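Local coordinates for HIT domain-containing protein (Leishmania major, PDB 3KSV) that belongs to the zinc-binding histidine triad (HIT) family and probably hydrolyses or transfers nucleotidyl groups through a histidine-bound AMP intermediate, at the interface of chains A and B. Coordinates in Å, arbitrary orientation; residue numbers count along the deposited sequence, not the author numbering. Chains: chain A/B, Uncharacterized protein.

Contact 1: the interface of chains A and B. Residues chain A 93-96; chain B 90-92.
The phenol ring of B:Tyr90 carries the side chain of A:Asn96 on one face: the CB methylene of A:Asn96 sits over the ring centre, 3.6 Å from the B:Tyr90 centroid, in a CH-pi contact. Beyond it the amide of A:Asn96 lies stacked on the ring, the two planes only 20° apart, and is displaced toward the CE1 side. B:Tyr90 has its CG between the backbone N and the carbonyl carbon (chi1 53°), a crowded position that turns the ring toward the partner strand. The amide is held from its own chain by A:Gln94, whose bent side chain folds alongside it. The two carboxamides exchange a pair of hydrogen bonds, A:Asn96 ND2 to A:Gln94 OE1 at 2.8 Å and A:Gln94 NE2 to A:Asn96 OD1 at 2.9 Å; each acceptor is approached from above its carbonyl plane. This reciprocal pairing couples the orientations of the two amides and restrains the rotation of the group stacked on the tyrosine. A second amide pair, A:Asn95 with B:Asn91, spans the strands, its planes turned almost perpendicular. B:Asn91 ND2 gives an N-H in its own amide plane to A:Asn95 OD1 at 2.7 Å, arriving above the plane of the accepting amide. Between these side chains, which stand on opposite faces, runs an antiparallel ladder joining the two 89-96 strands. A:Gln94 and B:Val92 bond in both directions, with B:Val92 N to A:Gln94 O at 2.8 Å and nearly straight, and B:Tyr90 N reaches A:Asn96 O at 3.1 Å. B:Val92 adds an apolar touch, its CB lying 4.0 Å from A:Gln94 CB. The principle illustrated is edge-strand pairing: matching strands join the sheets of both subunits into one, the arrangement typical of HINT-type HIT dimers, and probably help to hold the nearby active site in shape.

Contact 2: the interface of chains A and B. Residues chain A 135, 138-139, 142; chain B 28, 38, 45-46.
The phenol hydroxyl of A:Tyr142 donates to the backbone carbonyl of B:Gly46, with OH 2.6 Å from O. The hydrogen bond lies in the carbonyl plane on an oxygen lone pair, and the carbonyl oxygen itself sits at the edge of the tyrosine ring, in its plane, so the ring is aimed edge-first at the backbone of the partner. One turn earlier on helix 132-147, the carboxylate of A:Asp138 meets the guanidinium of B:Arg45 side-on. Two nitrogens serve two oxygens: NE of B:Arg45 stands 2.7 Å from OD2 of A:Asp138, on its syn lone pair, while NH2 of B:Arg45 reaches OD1 of A:Asp138 at 2.8 Å, bent 32° from the carboxylate plane. With the planes 25° apart, the flat groups are nearly coplanar, and the paired bonds of this salt bridge limit the rotation of both. The arginine chain bends at chi2 (69°), which swings its NE toward the acid. Against the same helix face lies B:Met38, at the end of strand 34-38, its chain bent at both chi2 and chi3. The curl brings its CE methyl 3.6 Å from CB of A:Asp138, and its sulfur SD rests 3.7 Å from CD2 of A:Tyr142, the two side chains crossing at about a right angle. A:Leu135 slides past the methionine in the opposite direction, touching its CB with CD2. On the far flank B:Val28 divides its branches, CG1 meeting CB of A:Tyr142 at 3.7 Å and CG2 lying 3.9 Å from CA of A:Ala139. The example shows how a terminal helix can dock through an apolar strip bordered by polar bonds: chain A lends its C-terminal helix to the body of chain B, probably helping to fasten the two subunits of a HINT-type dimer.

Contact 1: the interface of chains A and B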
ATOM      1  N   LEU A  93      -1.338  -4.117   1.210  1.00 16.11           N
ATOM      2  CA  LEU A  93      -0.720  -4.764   0.083  1.00 16.07           C
ATOM      3  C   LEU A  93      -1.455  -4.394  -1.186  1.00 15.04           C
ATOM      4  O   LEU A  93      -2.670  -4.484  -1.256  1.00 16.36           O
ATOM      5  CB  LEU A  93      -0.770  -6.273   0.252  1.00 16.19           C
ATOM      6  CG  LEU A  93      -0.136  -7.069  -0.893  1.00 14.97           C
ATOM      7  CD1 LEU A  93       1.389  -6.891  -0.843  1.00 15.64           C
ATOM      8  CD2 LEU A  93      -0.535  -8.517  -0.771  1.00 13.85           C
ATOM      9  N   GLN A  94      -0.704  -3.989  -2.214  1.00 16.26           N
ATOM     10  CA  GLN A  94      -1.300  -3.684  -3.519  1.00 15.59           C
ATOM     11  C   GLN A  94      -0.379  -4.234  -4.579  1.00 16.14           C
ATOM     12  O   GLN A  94       0.786  -3.876  -4.623  1.00 14.97           O
ATOM     13  CB  GLN A  94      -1.480  -2.187  -3.677  1.00 15.81           C
ATOM     14  CG  GLN A  94      -2.350  -1.781  -4.864  1.00 16.60           C
ATOM     15  CD  GLN A  94      -1.538  -1.506  -6.092  1.00 16.86           C
ATOM     16  OE1 GLN A  94      -0.454  -0.931  -5.996  1.00 16.49           O
ATOM     17  NE2 GLN A  94      -2.042  -1.931  -7.271  1.00 17.01           N
ATOM     18  N   ASN A  95      -0.932  -5.098  -5.431  1.00 15.87           N
ATOM     19  CA  ASN A  95      -0.160  -5.886  -6.382  1.00 16.59           C
ATOM     20  C   ASN A  95      -0.324  -5.378  -7.840  1.00 16.77           C
ATOM     21  O   ASN A  95      -1.416  -4.992  -8.253  1.00 16.13           O
ATOM     22  CB  ASN A  95      -0.650  -7.318  -6.297  1.00 16.59           C
ATOM     23  CG  ASN A  95      -0.467  -7.913  -4.918  1.00 16.11           C
ATOM     24  OD1 ASN A  95       0.489  -7.612  -4.211  1.00 17.27           O
ATOM     25  ND2 ASN A  95      -1.362  -8.787  -4.550  1.00 17.03           N
ATOM     26  N   ASN A  96       0.768  -5.370  -8.599  1.00 16.54           N
ATOM     27  CA  ASN A  96       0.785  -4.771  -9.923  1.00 16.46           C
ATOM     28  C   ASN A  96       1.462  -5.706 -10.896  1.00 16.34           C
ATOM     29  O   ASN A  96       2.675  -5.739 -10.969  1.00 16.04           O
ATOM     30  CB  ASN A  96       1.498  -3.445  -9.876  1.00 16.79           C
ATOM     31  CG  ASN A  96       0.810  -2.468  -8.966  1.00 16.07           C
ATOM     32  OD1 ASN A  96      -0.119  -1.788  -9.372  1.00 14.82           O
ATOM     33  ND2 ASN A  96       1.271  -2.393  -7.717  1.00 16.45           N
TER
ATOM     34  N   TYR B  90       5.420  -4.930  -9.889  1.00 16.35           N
ATOM     35  CA  TYR B  90       5.857  -4.520  -8.555  1.00 16.35           C
ATOM     36  C   TYR B  90       4.785  -4.715  -7.482  1.00 16.37           C
ATOM     37  O   TYR B  90       3.591  -4.774  -7.766  1.00 15.96           O
ATOM     38  CB  TYR B  90       6.321  -3.046  -8.564  1.00 16.48           C
ATOM     39  CG  TYR B  90       5.277  -2.093  -9.148  1.00 16.35           C
ATOM     40  CD1 TYR B  90       4.394  -1.396  -8.325  1.00 17.18           C
ATOM     41  CD2 TYR B  90       5.197  -1.881 -10.512  1.00 17.59           C
ATOM     42  CE1 TYR B  90       3.459  -0.549  -8.851  1.00 16.33           C
ATOM     43  CE2 TYR B  90       4.249  -1.031 -11.052  1.00 17.62           C
ATOM     44  CZ  TYR B  90       3.397  -0.372 -10.211  1.00 17.60           C
ATOM     45  OH  TYR B  90       2.448   0.451 -10.742  1.00 17.34           O
ATOM     46  N   ASN B  91       5.228  -4.793  -6.234  1.00 16.78           N
ATOM     47  CA  ASN B  91       4.318  -4.880  -5.112  1.00 16.72           C
ATOM     48  C   ASN B  91       4.473  -3.629  -4.242  1.00 17.09           C
ATOM     49  O   ASN B  91       5.597  -3.111  -4.063  1.00 17.72           O
ATOM     50  CB  ASN B  91       4.594  -6.125  -4.283  1.00 16.67           C
ATOM     51  CG  ASN B  91       4.313  -7.414  -5.035  1.00 16.07           C
ATOM     52  OD1 ASN B  91       5.229  -8.007  -5.597  1.00 17.13           O
ATOM     53  ND2 ASN B  91       3.051  -7.866  -5.039  1.00 12.36           N
ATOM     54  N   VAL B  92       3.338  -3.129  -3.743  1.00 16.64           N
ATOM     55  CA  VAL B  92       3.312  -2.068  -2.758  1.00 15.92           C
ATOM     56  C   VAL B  92       2.903  -2.707  -1.420  1.00 15.74           C
ATOM     57  O   VAL B  92       1.885  -3.383  -1.320  1.00 16.36           O
ATOM     58  CB  VAL B  92       2.332  -0.940  -3.146  1.00 16.01           C
ATOM     59  CG1 VAL B  92       2.261   0.117  -2.023  1.00 18.32           C
ATOM     60  CG2 VAL B  92       2.783  -0.281  -4.461  1.00 17.85           C
TER

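Contact 2: the interface of chains A and B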
ATOM      1  N   LEU A 135      22.544   2.259  -6.808  1.00 19.22           N
ATOM      2  CA  LEU A 135      21.578   3.043  -6.062  1.00 19.12           C
ATOM      3  C   LEU A 135      21.489   4.455  -6.608  1.00 19.06           C
ATOM      4  O   LEU A 135      20.406   5.036  -6.619  1.00 19.31           O
ATOM      5  CB  LEU A 135      21.968   3.120  -4.578  1.00 19.29           C
ATOM      6  CG  LEU A 135      21.660   1.899  -3.722  1.00 18.75           C
ATOM      7  CD1 LEU A 135      22.213   2.126  -2.303  1.00 19.24           C
ATOM      8  CD2 LEU A 135      20.157   1.615  -3.698  1.00 17.74           C
ATOM      9  N   ASP A 138      19.619   4.346 -10.050  1.00 18.55           N
ATOM     10  CA  ASP A 138      18.181   4.202  -9.833  1.00 18.28           C
ATOM     11  C   ASP A 138      17.583   5.480  -9.246  1.00 18.14           C
ATOM     12  O   ASP A 138      16.490   5.861  -9.625  1.00 17.53           O
ATOM     13  CB  ASP A 138      17.856   3.013  -8.915  1.00 18.38           C
ATOM     14  CG  ASP A 138      18.343   1.675  -9.473  1.00 19.53           C
ATOM     15  OD1 ASP A 138      18.683   1.588 -10.683  1.00 20.95           O
ATOM     16  OD2 ASP A 138      18.397   0.703  -8.684  1.00 21.92           O
ATOM     17  N   ALA A 139      18.292   6.144  -8.328  1.00 18.08           N
ATOM     18  CA  ALA A 139      17.746   7.342  -7.675  1.00 17.97           C
ATOM     19  C   ALA A 139      17.579   8.462  -8.681  1.00 18.28           C
ATOM     20  O   ALA A 139      16.595   9.192  -8.639  1.00 18.24           O
ATOM     21  CB  ALA A 139      18.642   7.792  -6.526  1.00 18.31           C
ATOM     22  N   TYR A 142      14.610   7.438 -11.253  1.00 17.00           N
ATOM     23  CA  TYR A 142      13.349   7.613 -10.541  1.00 17.64           C
ATOM     24  C   TYR A 142      12.995   9.087 -10.274  1.00 18.59           C
ATOM     25  O   TYR A 142      11.852   9.499 -10.483  1.00 18.34           O
ATOM     26  CB  TYR A 142      13.408   6.875  -9.206  1.00 18.23           C
ATOM     27  CG  TYR A 142      13.269   5.366  -9.249  1.00 18.11           C
ATOM     28  CD1 TYR A 142      13.115   4.658 -10.446  1.00 18.05           C
ATOM     29  CD2 TYR A 142      13.290   4.649  -8.065  1.00 18.70           C
ATOM     30  CE1 TYR A 142      12.981   3.281 -10.439  1.00 17.08           C
ATOM     31  CE2 TYR A 142      13.152   3.280  -8.048  1.00 18.96           C
ATOM     32  CZ  TYR A 142      13.006   2.603  -9.226  1.00 18.53           C
ATOM     33  OH  TYR A 142      12.887   1.251  -9.157  1.00 19.24           O
TER
ATOM     34  N   VAL B  28      14.866  10.768  -3.530  1.00 25.55           N
ATOM     35  CA  VAL B  28      14.267  10.487  -4.863  1.00 25.36           C
ATOM     36  C   VAL B  28      13.123  11.475  -5.207  1.00 25.43           C
ATOM     37  O   VAL B  28      12.868  11.798  -6.377  1.00 26.14           O
ATOM     38  CB  VAL B  28      13.794   8.996  -4.943  1.00 25.54           C
ATOM     39  CG1 VAL B  28      12.836   8.753  -6.097  1.00 24.53           C
ATOM     40  CG2 VAL B  28      15.010   8.070  -5.034  1.00 26.02           C
ATOM     41  N   MET B  38      15.637   5.382  -1.877  1.00 21.74           N
ATOM     42  CA  MET B  38      15.931   3.982  -2.162  1.00 22.23           C
ATOM     43  C   MET B  38      16.052   3.165  -0.870  1.00 22.48           C
ATOM     44  O   MET B  38      16.430   3.688   0.183  1.00 22.21           O
ATOM     45  CB  MET B  38      17.209   3.859  -2.992  1.00 22.38           C
ATOM     46  CG  MET B  38      17.238   4.698  -4.300  1.00 23.42           C
ATOM     47  SD  MET B  38      15.906   4.331  -5.464  1.00 24.37           S
ATOM     48  CE  MET B  38      16.205   2.579  -5.717  1.00 22.63           C
ATOM     49  N   ARG B  45      16.331  -5.220  -7.140  1.00 25.06           N
ATOM     50  CA  ARG B  45      16.929  -4.007  -7.680  1.00 24.80           C
ATOM     51  C   ARG B  45      15.843  -2.953  -7.977  1.00 23.96           C
ATOM     52  O   ARG B  45      14.859  -3.253  -8.647  1.00 23.88           O
ATOM     53  CB  ARG B  45      17.721  -4.388  -8.949  1.00 25.47           C
ATOM     54  CG  ARG B  45      18.340  -3.246  -9.726  1.00 26.73           C
ATOM     55  CD  ARG B  45      19.483  -2.579  -9.006  1.00 27.56           C
ATOM     56  NE  ARG B  45      19.848  -1.358  -9.723  1.00 28.61           N
ATOM     57  CZ  ARG B  45      20.671  -1.278 -10.777  1.00 28.18           C
ATOM     58  NH1 ARG B  45      21.305  -2.350 -11.270  1.00 28.10           N
ATOM     59  NH2 ARG B  45      20.889  -0.083 -11.326  1.00 26.92           N
ATOM     60  N   GLY B  46      16.018  -1.734  -7.449  1.00 23.30           N
ATOM     61  CA  GLY B  46      15.054  -0.623  -7.641  1.00 22.77           C
ATOM     62  C   GLY B  46      13.972  -0.477  -6.570  1.00 21.91           C
ATOM     63  O   GLY B  46      13.071   0.346  -6.702  1.00 21.75           O
TER

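Contact 1 and contact 2 lie about 17 Å apart, measured between the centres of their C-alpha atoms, and share no residue. Contact 1 pairs the 89-96 strands of both chains about 7 Å from the predicted active-site histidine A:His108, whereas contact 2, about 23 Å from that histidine, sets helix 132-147 against strand 34-38 and neighbouring loops. Two-fold symmetry repeats each with the chains exchanged, so the central strand pairing is flanked by a helix reaching out from either subunit. Together they suggest a dimer secured both at its core and at its periphery, consistent with the dimers common among HINT relatives.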